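Long-range contacts in chintase (Rhizomucor miehei, PDB 5YUQ), which probably hydrolyses the beta-1,4 linkages of chitin, as a family 18 glycosyl hydrolase whose active site forms a tunnel: residues L4-V9 with D23-A28; D12-I17 with W350-D355; I17-L22 with R56-S61; V173-I178 with Q227-V232. All coordinates share one frame; numbering follows the deposited sequence. Where two conformers were deposited one is given.

Contact 1: L4-V9 with D23-A28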
# COMPACT_ATOMS: atom_id res chain seq x y z
N LEU A 4 -1.15 -14.65 -2.04
CA LEU A 4 -1.65 -13.74 -1.01
C LEU A 4 -0.53 -13.31 -0.11
O LEU A 4 0.00 -14.11 0.59
CB LEU A 4 -2.81 -14.46 -0.24
CG LEU A 4 -3.67 -13.52 0.56
CD1 LEU A 4 -4.81 -14.34 1.20
CD2 LEU A 4 -2.84 -13.00 1.62
N SER A 5 -0.14 -12.02 -0.16
CA SER A 5 0.94 -11.48 0.66
C SER A 5 0.36 -10.53 1.68
O SER A 5 -0.52 -9.74 1.36
CB SER A 5 1.92 -10.72 -0.21
OG SER A 5 2.49 -11.59 -1.18
N ALA A 6 0.85 -10.62 2.90
CA ALA A 6 0.33 -9.79 3.97
C ALA A 6 1.43 -8.93 4.54
O ALA A 6 2.46 -9.45 4.99
CB ALA A 6 -0.25 -10.68 5.07
N TYR A 7 1.22 -7.62 4.55
CA TYR A 7 2.13 -6.73 5.26
C TYR A 7 1.88 -6.82 6.76
O TYR A 7 0.73 -6.83 7.20
CB TYR A 7 1.96 -5.29 4.81
CG TYR A 7 2.66 -4.99 3.51
CD1 TYR A 7 2.02 -5.17 2.30
CD2 TYR A 7 3.98 -4.54 3.49
CE1 TYR A 7 2.66 -4.90 1.09
CE2 TYR A 7 4.63 -4.25 2.28
CZ TYR A 7 3.96 -4.45 1.09
OH TYR A 7 4.60 -4.18 -0.10
N VAL A 8 2.96 -6.90 7.52
CA VAL A 8 2.89 -6.71 8.96
C VAL A 8 3.83 -5.57 9.27
O VAL A 8 4.80 -5.34 8.53
CB VAL A 8 3.31 -7.97 9.73
CG1 VAL A 8 2.35 -9.11 9.42
CG2 VAL A 8 4.75 -8.37 9.42
N VAL A 9 3.55 -4.83 10.33
CA VAL A 9 4.30 -3.61 10.61
C VAL A 9 5.08 -3.72 11.92
O VAL A 9 4.58 -4.23 12.92
CB VAL A 9 3.39 -2.35 10.59
CG1 VAL A 9 2.76 -2.18 9.21
CG2 VAL A 9 2.31 -2.40 11.68
N ASP A 23 0.43 -16.68 2.08
CA ASP A 23 1.58 -17.33 1.45
C ASP A 23 2.89 -16.62 1.73
O ASP A 23 3.96 -17.22 1.65
CB ASP A 23 1.36 -17.39 -0.06
CG ASP A 23 0.09 -18.08 -0.43
OD1 ASP A 23 -0.01 -19.30 -0.17
OD2 ASP A 23 -0.82 -17.43 -0.99
N HIS A 24 2.81 -15.33 2.02
CA HIS A 24 3.98 -14.48 2.01
C HIS A 24 3.78 -13.39 3.04
O HIS A 24 2.75 -12.72 3.05
CB HIS A 24 4.11 -13.89 0.60
CG HIS A 24 5.31 -13.02 0.39
ND1 HIS A 24 5.31 -12.00 -0.54
CD2 HIS A 24 6.55 -13.04 0.93
CE1 HIS A 24 6.50 -11.41 -0.54
NE2 HIS A 24 7.27 -12.03 0.33
N ILE A 25 4.76 -13.21 3.94
CA ILE A 25 4.71 -12.10 4.89
C ILE A 25 5.66 -11.03 4.38
O ILE A 25 6.78 -11.35 3.97
CB ILE A 25 5.15 -12.53 6.30
CG1 ILE A 25 4.12 -13.48 6.92
CG2 ILE A 25 5.31 -11.31 7.21
CD1 ILE A 25 2.78 -12.85 7.23
N VAL A 26 5.22 -9.78 4.38
CA VAL A 26 6.08 -8.67 3.99
C VAL A 26 6.24 -7.77 5.20
O VAL A 26 5.28 -7.20 5.69
CB VAL A 26 5.49 -7.88 2.81
CG1 VAL A 26 6.55 -6.96 2.22
CG2 VAL A 26 5.01 -8.84 1.74
N TYR A 27 7.47 -7.69 5.70
CA TYR A 27 7.73 -7.05 6.99
C TYR A 27 8.14 -5.59 6.77
O TYR A 27 9.17 -5.31 6.16
CB TYR A 27 8.83 -7.82 7.73
CG TYR A 27 9.00 -7.41 9.17
CD1 TYR A 27 9.65 -6.22 9.51
CD2 TYR A 27 8.54 -8.22 10.19
CE1 TYR A 27 9.80 -5.84 10.83
CE2 TYR A 27 8.69 -7.85 11.51
CZ TYR A 27 9.33 -6.67 11.82
OH TYR A 27 9.47 -6.31 13.14
N ALA A 28 7.33 -4.67 7.29
CA ALA A 28 7.51 -3.24 7.05
C ALA A 28 7.89 -2.52 8.34
O ALA A 28 7.28 -2.79 9.37
CB ALA A 28 6.22 -2.66 6.51
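Y7 and V26 lie side by side at the apolar centre of this strand pair, both pointing the same way from the sheet. V26 CB stands over one face of the Y7 ring, offset toward its rim, in a CH-pi contact of 3.9 Å from V26 CB to the ring centroid. V26 CG1, anti to the backbone N (chi1 -166°), packs tightly on Y7 CE2 at 3.3 Å. The other methyl, V26 CG2, lies near S5 CB and over a face of the H24 imidazole, while A28 CB reaches the edge of the Y7 ring. On the reverse side of the sheet V8 CG2 touches I25 CG2 at 3.7 Å and Y27 CD2, and V8 crosses both side chains at about a right angle. The two strands are the first and second, parallel neighbours, of the (beta/alpha)8 barrel of family 18. Y7 and H24 face its interior, where both touch Y177 and Y7 OH hydrogen-bonds N103 OD1; I25 packs outward on W19. Between the strands the backbone ladder runs A6 N to H24 O, V26 N to A6 O (2.8 Å), V8 N to V26 O and A28 N to V8 O. At the polar end S5 OG accepts from H24 ND1 at 2.9 Å, almost in the imidazole plane, and H24 NE2 is held by S61 OG, which fixes the ring's rotation. Beyond it D23 grips L4 twice: L4 N meets the anti lone pair of D23 OD2 at 3.0 Å, and D23 N donates to L4 O, while D23 OD1 forms a salt bridge with R369.

Contact 2: D12-I17 with W350-D355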
# COMPACT_ATOMS: atom_id res chain seq x y z
N ASP A 12 3.58 -2.53 15.25
CA ASP A 12 2.32 -3.12 15.71
C ASP A 12 2.11 -4.47 15.05
O ASP A 12 1.22 -4.63 14.21
CB ASP A 12 1.16 -2.17 15.38
CG ASP A 12 -0.11 -2.50 16.16
OD1 ASP A 12 -0.07 -3.37 17.06
OD2 ASP A 12 -1.15 -1.88 15.87
N LEU A 13 2.92 -5.47 15.43
CA LEU A 13 2.79 -6.80 14.85
C LEU A 13 1.49 -7.44 15.30
O LEU A 13 0.98 -7.15 16.39
CB LEU A 13 3.98 -7.69 15.22
CG LEU A 13 5.31 -7.30 14.57
CD1 LEU A 13 6.45 -8.12 15.16
CD2 LEU A 13 5.25 -7.49 13.05
N PRO A 14 0.93 -8.32 14.46
CA PRO A 14 -0.31 -8.99 14.87
C PRO A 14 -0.04 -9.88 16.09
O PRO A 14 1.05 -10.43 16.20
CB PRO A 14 -0.66 -9.86 13.67
CG PRO A 14 0.12 -9.29 12.52
CD PRO A 14 1.37 -8.73 13.12
N LYS A 15 -1.01 -10.00 16.99
CA LYS A 15 -0.81 -10.84 18.17
C LYS A 15 -0.73 -12.31 17.77
O LYS A 15 -0.05 -13.11 18.42
CB LYS A 15 -1.92 -10.61 19.20
CG LYS A 15 -1.90 -9.20 19.79
CD LYS A 15 -0.50 -8.82 20.26
CE LYS A 15 -0.48 -7.50 21.01
NZ LYS A 15 -0.96 -6.35 20.20
N SER A 16 -1.43 -12.66 16.70
CA SER A 16 -1.39 -14.01 16.14
C SER A 16 -1.47 -13.93 14.62
O SER A 16 -2.39 -13.32 14.06
CB SER A 16 -2.55 -14.84 16.68
OG SER A 16 -2.60 -16.11 16.06
N ILE A 17 -0.50 -14.53 13.94
CA ILE A 17 -0.47 -14.51 12.48
C ILE A 17 -1.13 -15.77 11.92
O ILE A 17 -0.74 -16.89 12.27
CB ILE A 17 0.97 -14.38 11.96
CG1 ILE A 17 1.58 -13.03 12.40
CG2 ILE A 17 1.02 -14.51 10.45
CD1 ILE A 17 3.03 -12.85 11.98
N TRP A 350 -2.75 -4.42 3.25
CA TRP A 350 -2.18 -3.53 4.25
C TRP A 350 -3.24 -3.21 5.30
O TRP A 350 -4.23 -2.56 4.98
CB TRP A 350 -1.72 -2.20 3.62
CG TRP A 350 -1.13 -1.31 4.67
CD1 TRP A 350 -1.81 -0.51 5.56
CD2 TRP A 350 0.25 -1.19 5.00
NE1 TRP A 350 -0.93 0.11 6.41
CE2 TRP A 350 0.35 -0.29 6.08
CE3 TRP A 350 1.42 -1.74 4.47
CZ2 TRP A 350 1.57 0.06 6.64
CZ3 TRP A 350 2.63 -1.40 5.03
CH2 TRP A 350 2.70 -0.51 6.10
N SER A 351 -3.05 -3.64 6.55
CA SER A 351 -2.01 -4.56 6.99
C SER A 351 -2.65 -5.54 7.98
O SER A 351 -3.76 -5.32 8.47
CB SER A 351 -0.85 -3.79 7.63
OG SER A 351 -1.32 -2.95 8.67
N LEU A 352 -1.94 -6.63 8.27
CA LEU A 352 -2.55 -7.81 8.88
C LEU A 352 -3.15 -7.59 10.26
O LEU A 352 -4.17 -8.21 10.59
CB LEU A 352 -1.52 -8.95 8.91
CG LEU A 352 -2.05 -10.32 9.30
CD1 LEU A 352 -3.20 -10.72 8.38
CD2 LEU A 352 -0.94 -11.35 9.23
N GLU A 353 -2.55 -6.72 11.05
CA GLU A 353 -3.01 -6.55 12.43
C GLU A 353 -4.36 -5.84 12.49
O GLU A 353 -4.99 -5.80 13.54
CB GLU A 353 -1.95 -5.82 13.26
CG GLU A 353 -2.02 -4.30 13.23
CD GLU A 353 -1.60 -3.69 11.91
OE1 GLU A 353 -1.06 -4.40 11.02
OE2 GLU A 353 -1.78 -2.46 11.76
N MET A 354 -4.79 -5.33 11.37
CA MET A 354 -6.03 -4.58 11.29
C MET A 354 -7.30 -5.42 11.21
O MET A 354 -8.35 -4.94 11.41
CB MET A 354 -6.04 -3.58 10.10
CG MET A 354 -4.90 -2.62 10.13
SD MET A 354 -5.07 -1.63 8.56
CE MET A 354 -3.76 -0.39 8.83
N ASP A 355 -7.12 -6.69 10.89
CA ASP A 355 -8.25 -7.60 10.77
C ASP A 355 -8.81 -7.90 12.15
O ASP A 355 -8.12 -7.70 13.16
CB ASP A 355 -7.81 -8.91 10.10
CG ASP A 355 -8.94 -9.61 9.38
OD1 ASP A 355 -10.11 -9.17 9.48
OD2 ASP A 355 -8.66 -10.61 8.71
O HOH W 1 1.17 -5.72 11.74
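P14 and E353 bring the two backbones closest, and the P14 ring packs beside the short 3-10 turn 352-354. P14 CG lies 4.0 Å from L352 CB, with the two side chains crossing at about a right angle. L352 has CG anti to its backbone N (chi1 -170°), and its CD2 meets I17 CG2 at 3.9 Å in a second crossing. E353 takes a less relaxed shape. Its CG sits between the backbone N and the carbonyl carbon (chi1 87°), 3.4 Å from D12 O, and the chain then bends at chi2 (-71°). The carboxylate of E353 comes round to S351, whose OG meets E353 OE1 at 2.8 Å on the syn side. A water donates to both E353 OE1 and D12 O, so that one carboxylate oxygen is gripped twice. D12 crosses E353 at about a right angle, and D12 OD2 lies 4.2 Å from E353 OE2; their like charges probably repel. The contact packs together the loops that follow the first and last barrel strands, 4-9 and 346-350, at their C-terminal ends; the non-proline cis peptide between W350 and S351 is a hallmark of family 18 chitinases.

Contact 3: I17-L22 with R56-S61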
# COMPACT_ATOMS: atom_id res chain seq x y z
N ILE A 17 -0.50 -14.53 13.94
CA ILE A 17 -0.47 -14.51 12.48
C ILE A 17 -1.13 -15.77 11.92
O ILE A 17 -0.74 -16.89 12.27
CB ILE A 17 0.97 -14.38 11.96
CG1 ILE A 17 1.58 -13.03 12.40
CG2 ILE A 17 1.02 -14.51 10.45
CD1 ILE A 17 3.03 -12.85 11.98
N ALA A 18 -2.14 -15.59 11.08
CA ALA A 18 -2.88 -16.73 10.53
C ALA A 18 -2.13 -17.34 9.36
O ALA A 18 -2.52 -17.19 8.21
CB ALA A 18 -4.28 -16.30 10.10
N TRP A 19 -1.05 -18.05 9.68
CA TRP A 19 -0.15 -18.58 8.67
C TRP A 19 -0.84 -19.40 7.58
O TRP A 19 -0.44 -19.35 6.42
CB TRP A 19 0.93 -19.43 9.34
CG TRP A 19 1.80 -18.67 10.29
CD1 TRP A 19 1.78 -18.73 11.65
CD2 TRP A 19 2.81 -17.73 9.94
NE1 TRP A 19 2.73 -17.89 12.17
CE2 TRP A 19 3.38 -17.26 11.14
CE3 TRP A 19 3.31 -17.24 8.72
CZ2 TRP A 19 4.41 -16.32 11.16
CZ3 TRP A 19 4.33 -16.32 8.75
CH2 TRP A 19 4.87 -15.86 9.96
N ASP A 20 -1.88 -20.14 7.95
CA ASP A 20 -2.52 -21.02 6.98
C ASP A 20 -3.39 -20.26 5.98
O ASP A 20 -3.87 -20.82 5.00
CB ASP A 20 -3.32 -22.13 7.68
CG ASP A 20 -2.42 -23.13 8.38
OD1 ASP A 20 -1.45 -23.59 7.75
OD2 ASP A 20 -2.67 -23.43 9.57
N LYS A 21 -3.57 -18.97 6.23
CA LYS A 21 -4.40 -18.13 5.37
C LYS A 21 -3.60 -17.17 4.48
O LYS A 21 -4.17 -16.27 3.86
CB LYS A 21 -5.43 -17.37 6.21
CG LYS A 21 -6.39 -18.28 6.98
CD LYS A 21 -7.27 -17.49 7.94
CE LYS A 21 -8.23 -18.39 8.73
NZ LYS A 21 -9.27 -18.97 7.86
N LEU A 22 -2.29 -17.39 4.40
CA LEU A 22 -1.44 -16.51 3.59
C LEU A 22 -0.23 -17.26 3.08
O LEU A 22 0.10 -18.32 3.59
CB LEU A 22 -1.01 -15.28 4.40
CG LEU A 22 -0.31 -15.51 5.75
CD1 LEU A 22 1.19 -15.69 5.58
CD2 LEU A 22 -0.59 -14.37 6.69
N ARG A 56 6.89 -22.63 9.61
CA ARG A 56 5.61 -22.85 8.99
C ARG A 56 5.66 -22.96 7.46
O ARG A 56 4.67 -23.03 6.82
CB ARG A 56 4.56 -21.83 9.48
CG ARG A 56 4.74 -21.42 10.95
CD ARG A 56 3.66 -21.81 12.00
NE ARG A 56 2.60 -22.44 11.29
CZ ARG A 56 1.32 -22.44 11.61
NH1 ARG A 56 0.89 -21.88 12.70
NH2 ARG A 56 0.48 -23.03 10.82
N GLY A 57 6.87 -22.99 6.92
CA GLY A 57 7.10 -23.15 5.49
C GLY A 57 6.67 -21.95 4.67
O GLY A 57 6.35 -22.08 3.49
N LYS A 58 6.65 -20.79 5.30
CA LYS A 58 6.19 -19.58 4.63
C LYS A 58 7.33 -18.66 4.23
O LYS A 58 8.36 -18.59 4.91
CB LYS A 58 5.23 -18.82 5.54
CG LYS A 58 4.04 -19.66 5.98
CD LYS A 58 3.09 -19.94 4.82
CE LYS A 58 2.00 -20.92 5.25
NZ LYS A 58 0.87 -20.98 4.28
N SER A 59 7.14 -17.94 3.13
CA SER A 59 8.13 -16.99 2.63
C SER A 59 7.98 -15.64 3.33
O SER A 59 6.87 -15.19 3.61
CB SER A 59 7.95 -16.78 1.13
OG SER A 59 8.33 -17.93 0.40
N ILE A 60 9.11 -14.99 3.60
CA ILE A 60 9.07 -13.66 4.20
C ILE A 60 10.04 -12.71 3.51
O ILE A 60 11.19 -13.04 3.26
CB ILE A 60 9.32 -13.71 5.74
CG1 ILE A 60 9.39 -12.29 6.33
CG2 ILE A 60 10.60 -14.48 6.06
CD1 ILE A 60 9.17 -12.26 7.85
N SER A 61 9.54 -11.53 3.16
CA SER A 61 10.35 -10.48 2.59
C SER A 61 10.41 -9.30 3.54
O SER A 61 9.49 -9.07 4.30
CB SER A 61 9.75 -9.97 1.28
OG SER A 61 9.76 -10.99 0.29
O HOH W 2 -1.63 -22.46 3.52
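K58 reaches past the indole of W19 to the backbone of the turn 19-22, the two side chains sliding by each other in opposite directions. K58 CB lies 4.0 Å from W19 CE3, near the six-membered part of the indole. Next K58 CG, anti to the carbonyl carbon (chi1 -57°), touches the same W19 CE3 at 3.7 Å. The chain then bends, and K58 CD approaches L22 O at 3.6 Å. K58 CE lies 3.1 Å from W19 O, and the tip K58 NZ donates to L22 O at 2.9 Å, nearly in line with the C=O bond, and more weakly to W19 O. A water accepts a third bond from K58 NZ and donates to D20 O, so the ammonium ties together the W19, L22 and, indirectly, D20 carbonyls. R56 covers the pyrrole side of the indole: R56 CG stands 4.0 Å from the centroid of the five-membered ring of W19, in a CH-pi contact, and I17 CG2 lies over the opposite face. The R56 guanidinium lies with one face on W19 CB, while D20 OD2 meets R56 NH2 at its edge in a weak salt bridge of 3.4 Å. R56 and G57 end helix 43-55 in a Schellman motif, just before strand 59-65. Backbone carbonyls and water meet the lysine charge directly; D20 OD1, 4.9 Å from K58 NZ, may add a weaker attraction.

Contact 4: V173-I178 with Q227-V232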
# COMPACT_ATOMS: atom_id res chain seq x y z
N VAL A 173 12.19 -7.92 -12.05
CA VAL A 173 11.39 -7.86 -10.83
C VAL A 173 10.30 -8.91 -10.86
O VAL A 173 9.60 -9.06 -11.87
CB VAL A 173 10.78 -6.44 -10.67
CG1 VAL A 173 9.81 -6.39 -9.48
CG2 VAL A 173 11.88 -5.41 -10.51
N ASP A 174 10.14 -9.65 -9.77
CA ASP A 174 9.18 -10.73 -9.75
C ASP A 174 7.73 -10.25 -9.75
O ASP A 174 6.89 -10.80 -10.45
CB ASP A 174 9.43 -11.66 -8.56
CG ASP A 174 10.76 -12.35 -8.66
OD1 ASP A 174 10.99 -13.03 -9.69
OD2 ASP A 174 11.60 -12.17 -7.75
N ALA A 175 7.44 -9.22 -8.96
CA ALA A 175 6.06 -8.76 -8.84
C ALA A 175 5.98 -7.31 -8.43
O ALA A 175 6.87 -6.79 -7.75
CB ALA A 175 5.28 -9.62 -7.84
N PHE A 176 4.89 -6.68 -8.85
CA PHE A 176 4.66 -5.27 -8.62
C PHE A 176 3.38 -5.17 -7.82
O PHE A 176 2.29 -5.52 -8.32
CB PHE A 176 4.51 -4.54 -9.96
CG PHE A 176 5.75 -4.60 -10.83
CD1 PHE A 176 6.10 -5.77 -11.49
CD2 PHE A 176 6.55 -3.48 -10.98
CE1 PHE A 176 7.24 -5.83 -12.28
CE2 PHE A 176 7.69 -3.52 -11.78
CZ PHE A 176 8.04 -4.70 -12.43
N TYR A 177 3.49 -4.72 -6.57
CA TYR A 177 2.34 -4.69 -5.67
C TYR A 177 1.67 -3.33 -5.76
O TYR A 177 2.19 -2.36 -5.22
CB TYR A 177 2.80 -4.91 -4.22
CG TYR A 177 3.37 -6.29 -3.89
CD1 TYR A 177 3.53 -7.27 -4.86
CD2 TYR A 177 3.74 -6.59 -2.58
CE1 TYR A 177 4.06 -8.52 -4.53
CE2 TYR A 177 4.25 -7.83 -2.25
CZ TYR A 177 4.40 -8.79 -3.22
OH TYR A 177 4.92 -10.02 -2.88
N ILE A 178 0.52 -3.26 -6.42
CA ILE A 178 -0.17 -1.98 -6.63
C ILE A 178 -0.88 -1.50 -5.37
O ILE A 178 -1.77 -2.17 -4.84
CB ILE A 178 -1.19 -2.07 -7.77
CG1 ILE A 178 -0.49 -2.45 -9.08
CG2 ILE A 178 -1.91 -0.74 -7.95
CD1 ILE A 178 -1.45 -2.72 -10.22
N GLN A 227 2.33 -10.56 -13.23
CA GLN A 227 3.32 -9.98 -12.32
C GLN A 227 2.75 -8.81 -11.54
O GLN A 227 3.48 -8.15 -10.80
CB GLN A 227 4.57 -9.54 -13.08
CG GLN A 227 5.39 -10.69 -13.61
CD GLN A 227 6.58 -10.24 -14.41
OE1 GLN A 227 6.56 -10.27 -15.64
NE2 GLN A 227 7.63 -9.80 -13.71
N LEU A 228 1.47 -8.53 -11.73
CA LEU A 228 0.81 -7.47 -10.96
C LEU A 228 0.06 -8.09 -9.79
O LEU A 228 -0.56 -9.15 -9.92
CB LEU A 228 -0.15 -6.67 -11.82
CG LEU A 228 0.51 -5.88 -12.95
CD1 LEU A 228 -0.56 -5.24 -13.81
CD2 LEU A 228 1.46 -4.81 -12.38
N VAL A 229 0.14 -7.43 -8.65
CA VAL A 229 -0.54 -7.89 -7.45
C VAL A 229 -1.41 -6.73 -6.98
O VAL A 229 -0.93 -5.61 -6.82
CB VAL A 229 0.49 -8.30 -6.38
CG1 VAL A 229 -0.16 -8.44 -5.02
CG2 VAL A 229 1.19 -9.60 -6.78
N LEU A 230 -2.70 -6.99 -6.79
CA LEU A 230 -3.60 -5.92 -6.37
C LEU A 230 -3.58 -5.76 -4.86
O LEU A 230 -3.97 -6.67 -4.13
CB LEU A 230 -5.03 -6.20 -6.84
CG LEU A 230 -6.08 -5.15 -6.47
CD1 LEU A 230 -5.75 -3.81 -7.12
CD2 LEU A 230 -7.48 -5.62 -6.86
N GLY A 231 -3.12 -4.61 -4.38
CA GLY A 231 -3.12 -4.34 -2.95
C GLY A 231 -4.48 -3.87 -2.48
O GLY A 231 -5.15 -3.11 -3.18
N VAL A 232 -4.86 -4.30 -1.28
CA VAL A 232 -6.15 -3.96 -0.71
C VAL A 232 -5.94 -3.55 0.74
O VAL A 232 -4.98 -3.98 1.38
CB VAL A 232 -7.15 -5.15 -0.78
CG1 VAL A 232 -7.20 -5.72 -2.20
CG2 VAL A 232 -6.77 -6.25 0.21
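Y177 and V229 lie side by side and point the same way, V229 CB approaching Y177 CD1 at 3.6 Å while V229 CG2 touches both Y177 CD1 and CE1. The tyrosine ring is met obliquely. V229 CG1 is anti to the backbone N (chi1 166°) and comes within 3.9 Å of Y177 CD1, so both methyls reach the ring. From the other face of the sheet L228 CD2 projects between two neighbours, F176 CB at 3.9 Å and I178 CD1 at 4.2 Å, and L228 crosses I178 at a slant. The F176 ring presents its edge to Q227 O, with V173 CG1 over one of its faces. Q227 O also receives F176 N at 2.8 Å, and the ladder continues with V229 N to F176 O, I178 N to V229 O and G231 N to I178 O. At the start the Q227 chain extends beyond CG alongside the 173-174 backbone. There Q227 NE2 makes a weak bond to D174 O at 3.5 Å and another to A170 O, while D174 OD2 accepts from L145 N and forms a salt bridge with R136. Y177 points to the barrel interior, its OH weakly bonded to S5 OG, whereas I178 and L228 are covered by helix 211-220. Two parallel strands joined through a helix that packs on their outer face form the beta-alpha-beta unit of a TIM barrel, here its sixth and seventh strands.

Contacts 1 and 4 are buried pairings of parallel barrel strands, built on regular backbone ladders with an aromatic and a valine packed on the inner face; Y177 of contact 4 touches H24 and Y7 of contact 1 across the interior. Contacts 2 and 3 lie nearer the surface and rely on loops and on water. Contact 2 mixes apolar packing with like-charged carboxylates and a bridging water, whereas contact 3 uses cationic side chains against an indole and backbone carbonyls. They share I17, and the loop between strands 4-9 and 24-32 serves both. Strand 346-350, leading into contact 2, sits between strand 4-9 and strand 228-240, so it links contacts 1 and 4.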